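PDB 3Q2I: dehydrogenase from Chromobacterium violaceum, which probably oxidises UDP-N-acetylglucosaminuronic acid with an NAD cofactor, a step toward 2,3-diacetamido-2,3-dideoxy-D-mannuronic acid. Local coordinates for residues D123-R137 against T314-G328. Numbering follows the deposited sequence.
Sequences DKAKKHLFVVKQNRR and TMRGEATPETDGREG. With NAI (1,4-dihydronicotinamide adenine dinucleotide), chain B.
R326 meets D123 end-on. R326 NH2 bonds D123 OD2 at 2.8 Å, and NH1 bonds OD1, each through a syn lone pair. The carboxylate and guanidinium planes lie only 8° apart. R326 NE turns to E182 of a second subunit, so the pair sits near a subunit interface.

R136 meets E327 differently. R136 NH1 and NH2 both bond E327 OE1, NH2 at 3.0 Å to the anti lone pair and NH1 from above the carboxylate plane. The two flat groups stand 87° apart. R136 stays extended from CG to NE, which carries the guanidinium across to E327. D197 pairs with R136 NE and also with K133 NZ, while K330 takes E327 OE2. R137 bends at chi2 (-85°), and R137 NE bonds E322 OE1 at 3.1 Å.

Between these pairs lies a patch of mostly carbon contacts. T314 CG2 lies over one face of the H128 ring, offset toward the rim, a CH-pi contact. The same methyl and M315 SD come to the edge of the F130 ring, and P321 CG touches F130 CE1 at 3.8 Å. T323 CG2 presses on K133 CD.

V131 N bonds T323 O at 3.0 Å, nearly straight, part of a single beta bridge between F130 and D324. D324 N-caps helix 325-344 through OD2 to E327 N. Strand 129-131, an edge of the Rossmann sheet within this chain, thus packs on the 316-324 loop and the helix start. Just past it Q134 pairs with the nicotinamide carboxamide, as suits an NAD-dependent oxidoreductase.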
loop_
_atom_site.group_PDB
_atom_site.type_symbol
_atom_site.label_atom_id
_atom_site.label_comp_id
_atom_site.label_asym_id
_atom_site.label_seq_id
_atom_site.Cartn_x
_atom_site.Cartn_y
_atom_site.Cartn_z
ATOM N N ASP A 123 -20.768 -26.258 -17.771
ATOM C CA ASP A 123 -19.984 -26.382 -18.992
ATOM C C ASP A 123 -19.561 -27.831 -19.199
ATOM O O ASP A 123 -19.652 -28.347 -20.323
ATOM C CB ASP A 123 -18.692 -25.532 -18.921
ATOM C CG ASP A 123 -18.931 -24.044 -19.078
ATOM O OD1 ASP A 123 -20.043 -23.627 -19.429
ATOM O OD2 ASP A 123 -17.962 -23.286 -18.826
ATOM N N LYS A 124 -19.011 -28.471 -18.178
ATOM C CA LYS A 124 -18.435 -29.790 -18.353
ATOM C C LYS A 124 -19.539 -30.816 -18.611
ATOM O O LYS A 124 -19.300 -31.825 -19.280
ATOM C CB LYS A 124 -17.668 -30.184 -17.098
ATOM C CG LYS A 124 -17.018 -31.554 -17.121
ATOM C CD LYS A 124 -16.188 -31.687 -15.868
ATOM C CE LYS A 124 -15.378 -32.972 -15.879
ATOM N NZ LYS A 124 -16.055 -33.930 -14.979
ATOM N N ALA A 125 -20.725 -30.583 -18.058
ATOM C CA ALA A 125 -21.825 -31.517 -18.284
ATOM C C ALA A 125 -22.509 -31.282 -19.631
ATOM O O ALA A 125 -23.324 -32.103 -20.045
ATOM C CB ALA A 125 -22.837 -31.461 -17.113
ATOM N N LYS A 126 -22.216 -30.163 -20.299
ATOM C CA LYS A 126 -22.911 -29.763 -21.504
ATOM C C LYS A 126 -24.403 -29.677 -21.225
ATOM O O LYS A 126 -25.238 -30.135 -22.024
ATOM C CB LYS A 126 -22.596 -30.733 -22.651
ATOM C CG LYS A 126 -21.111 -30.942 -22.870
ATOM C CD LYS A 126 -20.808 -31.890 -24.035
ATOM C CE LYS A 126 -19.296 -32.054 -24.191
ATOM N NZ LYS A 126 -18.712 -33.272 -23.515
ATOM N N LYS A 127 -24.727 -28.990 -20.120
ATOM C CA LYS A 127 -26.116 -28.728 -19.764
ATOM C C LYS A 127 -26.256 -27.253 -19.473
ATOM O O LYS A 127 -25.266 -26.592 -19.118
ATOM C CB LYS A 127 -26.509 -29.515 -18.511
ATOM C CG LYS A 127 -26.417 -31.035 -18.678
ATOM C CD LYS A 127 -27.576 -31.508 -19.549
ATOM C CE LYS A 127 -27.382 -32.954 -19.949
ATOM N NZ LYS A 127 -28.713 -33.389 -20.459
ATOM N N HIS A 128 -27.457 -26.737 -19.653
ATOM C CA HIS A 128 -27.744 -25.321 -19.394
ATOM C C HIS A 128 -27.731 -25.001 -17.913
ATOM O O HIS A 128 -28.106 -25.821 -17.084
ATOM C CB HIS A 128 -29.108 -24.919 -19.960
ATOM C CG HIS A 128 -29.180 -24.960 -21.450
ATOM N ND1 HIS A 128 -28.642 -23.979 -22.255
ATOM C CD2 HIS A 128 -29.827 -25.818 -22.277
ATOM C CE1 HIS A 128 -28.915 -24.255 -23.518
ATOM N NE2 HIS A 128 -29.642 -25.354 -23.557
ATOM N N LEU A 129 -27.325 -23.774 -17.618
ATOM C CA LEU A 129 -27.542 -23.172 -16.299
ATOM C C LEU A 129 -28.264 -21.855 -16.602
ATOM O O LEU A 129 -27.709 -20.921 -17.199
ATOM C CB LEU A 129 -26.173 -22.967 -15.616
ATOM C CG LEU A 129 -26.241 -22.136 -14.325
ATOM C CD1 LEU A 129 -27.115 -22.780 -13.272
ATOM C CD2 LEU A 129 -24.810 -21.989 -13.803
ATOM N N PHE A 130 -29.542 -21.766 -16.230
ATOM C CA PHE A 130 -30.333 -20.534 -16.339
ATOM C C PHE A 130 -30.307 -19.845 -14.985
ATOM O O PHE A 130 -30.330 -20.537 -13.979
ATOM C CB PHE A 130 -31.813 -20.921 -16.575
ATOM C CG PHE A 130 -32.058 -21.727 -17.839
ATOM C CD1 PHE A 130 -32.347 -21.025 -19.025
ATOM C CD2 PHE A 130 -32.060 -23.122 -17.810
ATOM C CE1 PHE A 130 -32.648 -21.742 -20.233
ATOM C CE2 PHE A 130 -32.375 -23.844 -19.026
ATOM C CZ PHE A 130 -32.617 -23.127 -20.193
ATOM N N VAL A 131 -30.227 -18.513 -14.987
ATOM C CA VAL A 131 -30.277 -17.739 -13.733
ATOM C C VAL A 131 -31.475 -16.849 -13.891
ATOM O O VAL A 131 -31.639 -16.156 -14.903
ATOM C CB VAL A 131 -28.986 -16.896 -13.553
ATOM C CG1 VAL A 131 -29.105 -16.078 -12.237
ATOM C CG2 VAL A 131 -27.750 -17.795 -13.564
ATOM N N VAL A 132 -32.316 -16.809 -12.863
ATOM C CA VAL A 132 -33.550 -16.042 -12.915
ATOM C C VAL A 132 -33.322 -14.569 -12.721
ATOM O O VAL A 132 -33.043 -14.145 -11.597
ATOM C CB VAL A 132 -34.558 -16.564 -11.874
ATOM C CG1 VAL A 132 -35.798 -15.709 -11.940
ATOM C CG2 VAL A 132 -34.820 -18.047 -12.033
ATOM N N LYS A 133 -33.424 -13.802 -13.788
ATOM C CA LYS A 133 -33.434 -12.330 -13.756
ATOM C C LYS A 133 -34.733 -11.854 -14.430
ATOM O O LYS A 133 -34.754 -11.328 -15.558
ATOM C CB LYS A 133 -32.195 -11.780 -14.479
ATOM C CG LYS A 133 -30.885 -11.986 -13.725
ATOM C CD LYS A 133 -29.660 -11.542 -14.526
ATOM C CE LYS A 133 -28.369 -11.844 -13.745
ATOM N NZ LYS A 133 -28.223 -10.712 -12.753
ATOM N N GLN A 134 -35.814 -11.973 -13.675
ATOM C CA GLN A 134 -37.141 -11.807 -14.278
ATOM C C GLN A 134 -37.516 -10.345 -14.492
ATOM O O GLN A 134 -38.446 -10.038 -15.247
ATOM C CB GLN A 134 -38.160 -12.632 -13.485
ATOM C CG GLN A 134 -38.767 -11.960 -12.262
ATOM C CD GLN A 134 -37.833 -11.919 -11.091
ATOM O OE1 GLN A 134 -36.720 -12.437 -11.154
ATOM N NE2 GLN A 134 -38.303 -11.349 -9.989
ATOM N N ASN A 135 -36.806 -9.415 -13.864
ATOM C CA ASN A 135 -37.126 -7.983 -14.012
ATOM C C ASN A 135 -36.731 -7.331 -15.334
ATOM O O ASN A 135 -37.215 -6.258 -15.687
ATOM C CB ASN A 135 -36.461 -7.193 -12.859
ATOM C CG ASN A 135 -37.441 -6.481 -11.945
ATOM O OD1 ASN A 135 -38.573 -6.933 -11.731
ATOM N ND2 ASN A 135 -36.965 -5.390 -11.305
ATOM N N ARG A 136 -35.768 -7.938 -16.036
ATOM C CA ARG A 136 -35.213 -7.387 -17.261
ATOM C C ARG A 136 -36.318 -7.190 -18.305
ATOM O O ARG A 136 -36.241 -6.277 -19.100
ATOM C CB ARG A 136 -34.173 -8.342 -17.854
ATOM C CG ARG A 136 -32.845 -8.354 -17.092
ATOM C CD ARG A 136 -31.805 -8.978 -17.991
ATOM N NE ARG A 136 -30.538 -8.948 -17.243
ATOM C CZ ARG A 136 -29.418 -9.464 -17.735
ATOM N NH1 ARG A 136 -29.418 -10.037 -18.939
ATOM N NH2 ARG A 136 -28.288 -9.444 -17.026
ATOM N N ARG A 137 -37.331 -8.049 -18.259
ATOM C CA ARG A 137 -38.400 -7.902 -19.266
ATOM C C ARG A 137 -39.508 -6.954 -18.846
ATOM O O ARG A 137 -40.471 -6.761 -19.590
ATOM C CB ARG A 137 -38.942 -9.263 -19.704
ATOM C CG ARG A 137 -38.009 -10.004 -20.657
ATOM C CD ARG A 137 -38.229 -9.565 -22.101
ATOM N NE ARG A 137 -37.114 -9.957 -22.965
ATOM C CZ ARG A 137 -37.045 -9.735 -24.274
ATOM N NH1 ARG A 137 -38.025 -9.108 -24.909
ATOM N NH2 ARG A 137 -35.985 -10.150 -24.957
ATOM N N THR A 314 -36.195 -22.291 -25.022
ATOM C CA THR A 314 -34.835 -22.789 -25.190
ATOM C C THR A 314 -34.858 -24.302 -25.283
ATOM O O THR A 314 -34.135 -24.892 -26.103
ATOM C CB THR A 314 -33.946 -22.333 -23.964
ATOM O OG1 THR A 314 -33.886 -20.910 -23.999
ATOM C CG2 THR A 314 -32.534 -22.923 -24.024
ATOM N N MET A 315 -35.619 -24.954 -24.421
ATOM C CA MET A 315 -35.640 -26.414 -24.362
ATOM C C MET A 315 -36.248 -27.008 -25.651
ATOM O O MET A 315 -35.890 -28.124 -26.056
ATOM C CB MET A 315 -36.421 -26.893 -23.149
ATOM C CG MET A 315 -35.777 -26.557 -21.798
ATOM S SD MET A 315 -33.993 -26.857 -21.766
ATOM C CE MET A 315 -34.140 -28.574 -21.411
ATOM N N ARG A 316 -37.039 -26.184 -26.327
ATOM C CA ARG A 316 -37.716 -26.618 -27.563
ATOM C C ARG A 316 -36.930 -26.235 -28.802
ATOM O O ARG A 316 -37.399 -26.440 -29.930
ATOM C CB ARG A 316 -39.106 -26.005 -27.637
ATOM C CG ARG A 316 -40.034 -26.687 -26.699
ATOM C CD ARG A 316 -41.031 -27.568 -27.381
ATOM N NE ARG A 316 -42.161 -27.563 -26.468
ATOM C CZ ARG A 316 -42.440 -28.551 -25.628
ATOM N NH1 ARG A 316 -43.462 -28.421 -24.797
ATOM N NH2 ARG A 316 -41.741 -29.680 -25.673
ATOM N N GLY A 317 -35.726 -25.703 -28.617
ATOM C CA GLY A 317 -34.895 -25.279 -29.735
ATOM C C GLY A 317 -35.292 -23.966 -30.371
ATOM O O GLY A 317 -34.706 -23.568 -31.384
ATOM N N GLU A 318 -36.237 -23.242 -29.761
ATOM C CA GLU A 318 -36.835 -22.075 -30.370
ATOM C C GLU A 318 -36.123 -20.782 -29.985
ATOM O O GLU A 318 -36.287 -19.723 -30.597
ATOM C CB GLU A 318 -38.298 -22.014 -29.937
ATOM C CG GLU A 318 -39.091 -23.251 -30.376
ATOM C CD GLU A 318 -40.499 -23.304 -29.766
ATOM O OE1 GLU A 318 -40.736 -22.730 -28.683
ATOM O OE2 GLU A 318 -41.403 -23.918 -30.376
ATOM N N ALA A 319 -35.315 -20.865 -28.938
ATOM C CA ALA A 319 -34.530 -19.691 -28.590
ATOM C C ALA A 319 -33.323 -20.137 -27.790
ATOM O O ALA A 319 -33.116 -21.329 -27.556
ATOM C CB ALA A 319 -35.362 -18.736 -27.762
ATOM N N THR A 320 -32.574 -19.127 -27.365
ATOM C CA THR A 320 -31.424 -19.318 -26.477
ATOM C C THR A 320 -31.682 -18.604 -25.147
ATOM O O THR A 320 -32.524 -17.715 -25.069
ATOM C CB THR A 320 -30.154 -18.734 -27.123
ATOM O OG1 THR A 320 -30.319 -17.334 -27.361
ATOM C CG2 THR A 320 -29.821 -19.404 -28.441
ATOM N N PRO A 321 -30.925 -18.965 -24.087
ATOM C CA PRO A 321 -31.231 -18.375 -22.783
ATOM C C PRO A 321 -31.080 -16.861 -22.782
ATOM O O PRO A 321 -30.069 -16.332 -23.247
ATOM C CB PRO A 321 -30.258 -19.095 -21.826
ATOM C CG PRO A 321 -29.936 -20.400 -22.514
ATOM C CD PRO A 321 -29.907 -20.023 -23.992
ATOM N N GLU A 322 -32.036 -16.164 -22.188
ATOM C CA GLU A 322 -31.862 -14.731 -22.021
ATOM C C GLU A 322 -30.817 -14.491 -20.945
ATOM O O GLU A 322 -30.142 -13.467 -20.974
ATOM C CB GLU A 322 -33.153 -14.053 -21.568
ATOM C CG GLU A 322 -34.230 -14.325 -22.595
ATOM C CD GLU A 322 -35.008 -13.097 -22.975
ATOM O OE1 GLU A 322 -35.324 -12.272 -22.086
ATOM O OE2 GLU A 322 -35.315 -12.985 -24.180
ATOM N N THR A 323 -30.797 -15.361 -19.960
ATOM C CA THR A 323 -29.818 -15.135 -18.878
ATOM C C THR A 323 -29.260 -16.449 -18.408
ATOM O O THR A 323 -29.864 -17.134 -17.574
ATOM C CB THR A 323 -30.451 -14.385 -17.692
ATOM O OG1 THR A 323 -30.853 -13.075 -18.117
ATOM C CG2 THR A 323 -29.374 -14.238 -16.610
ATOM N N ASP A 324 -28.117 -16.859 -18.952
ATOM C CA ASP A 324 -27.481 -18.090 -18.503
ATOM C C ASP A 324 -26.481 -17.828 -17.367
ATOM O O ASP A 324 -26.385 -16.683 -16.939
ATOM C CB ASP A 324 -26.835 -18.848 -19.646
ATOM C CG ASP A 324 -25.718 -18.079 -20.359
ATOM O OD1 ASP A 324 -25.288 -18.560 -21.445
ATOM O OD2 ASP A 324 -25.260 -17.020 -19.894
ATOM N N GLY A 325 -25.808 -18.872 -16.889
ATOM C CA GLY A 325 -24.881 -18.720 -15.762
ATOM C C GLY A 325 -23.790 -17.709 -16.051
ATOM O O GLY A 325 -23.445 -16.878 -15.171
ATOM N N ARG A 326 -23.244 -17.726 -17.256
ATOM C CA ARG A 326 -22.232 -16.769 -17.625
ATOM C C ARG A 326 -22.739 -15.334 -17.600
ATOM O O ARG A 326 -22.039 -14.386 -17.203
ATOM C CB ARG A 326 -21.729 -17.078 -19.019
ATOM C CG ARG A 326 -20.412 -17.712 -19.001
ATOM C CD ARG A 326 -19.850 -17.862 -20.420
ATOM N NE ARG A 326 -18.727 -18.704 -20.120
ATOM C CZ ARG A 326 -18.777 -20.006 -19.876
ATOM N NH1 ARG A 326 -19.928 -20.696 -20.039
ATOM N NH2 ARG A 326 -17.684 -20.626 -19.490
ATOM N N GLU A 327 -23.983 -15.117 -17.997
ATOM C CA GLU A 327 -24.599 -13.793 -17.898
ATOM C C GLU A 327 -24.756 -13.429 -16.418
ATOM O O GLU A 327 -24.402 -12.306 -16.020
ATOM C CB GLU A 327 -25.963 -13.752 -18.614
ATOM C CG GLU A 327 -26.635 -12.370 -18.511
ATOM C CD GLU A 327 -25.942 -11.279 -19.333
ATOM O OE1 GLU A 327 -26.275 -10.077 -19.148
ATOM O OE2 GLU A 327 -25.071 -11.608 -20.179
ATOM N N GLY A 328 -25.155 -14.391 -15.582
ATOM C CA GLY A 328 -25.318 -14.166 -14.143
ATOM C C GLY A 328 -23.978 -13.761 -13.503
ATOM O O GLY A 328 -23.982 -13.006 -12.544
HETATM P PA NAI B . -37.536 -19.309 1.931
HETATM O O1A NAI B . -36.816 -19.340 3.216
HETATM O O2A NAI B . -39.058 -18.839 1.898
HETATM O O5B NAI B . -37.510 -20.693 1.169
HETATM C C5B NAI B . -36.684 -21.603 1.839
HETATM C C4B NAI B . -36.995 -22.998 1.313
HETATM O O4B NAI B . -35.837 -23.813 1.060
HETATM C C3B NAI B . -37.615 -23.477 2.627
HETATM O O3B NAI B . -38.902 -24.067 2.394
HETATM C C2B NAI B . -36.536 -24.363 3.273
HETATM O O2B NAI B . -37.042 -25.386 4.121
HETATM C C1B NAI B . -35.929 -24.940 1.972
HETATM N N9A NAI B . -34.642 -25.569 2.159
HETATM C C8A NAI B . -33.585 -25.079 2.888
HETATM N N7A NAI B . -32.578 -25.896 2.756
HETATM C C5A NAI B . -32.883 -26.899 1.865
HETATM C C6A NAI B . -32.221 -28.038 1.360
HETATM N N6A NAI B . -30.919 -28.341 1.697
HETATM N N1A NAI B . -32.887 -28.844 0.516
HETATM C C2A NAI B . -34.135 -28.573 0.196
HETATM N N3A NAI B . -34.828 -27.524 0.634
HETATM C C4A NAI B . -34.218 -26.685 1.498
HETATM O O3 NAI B . -36.734 -18.342 0.952
HETATM P PN NAI B . -37.218 -17.650 -0.344
HETATM O O1N NAI B . -37.604 -16.221 -0.085
HETATM O O2N NAI B . -38.223 -18.470 -1.189
HETATM O O5D NAI B . -35.873 -17.318 -1.199
HETATM C C5D NAI B . -35.498 -18.468 -1.921
HETATM C C4D NAI B . -34.452 -18.138 -2.981
HETATM O O4D NAI B . -35.144 -17.318 -3.937
HETATM C C3D NAI B . -33.295 -17.223 -2.491
HETATM O O3D NAI B . -32.151 -17.573 -3.274
HETATM C C2D NAI B . -33.746 -15.816 -2.901
HETATM O O2D NAI B . -32.646 -14.960 -3.204
HETATM C C1D NAI B . -34.553 -16.060 -4.210
HETATM N N1N NAI B . -35.545 -15.039 -4.464
HETATM C C2N NAI B . -35.595 -14.471 -5.650
HETATM C C3N NAI B . -36.479 -13.425 -5.942
HETATM C C7N NAI B . -36.546 -12.819 -7.290
HETATM O O7N NAI B . -36.929 -11.690 -7.539
HETATM N N7N NAI B . -36.152 -13.542 -8.380
HETATM C C4N NAI B . -37.256 -12.930 -4.875
HETATM C C5N NAI B . -37.243 -13.630 -3.681
HETATM C C6N NAI B . -36.377 -14.674 -3.482
HETATM O O HOH W 1 -25.553 -10.495 -14.568
HETATM O O HOH W 2 -31.302 -10.540 -20.924
#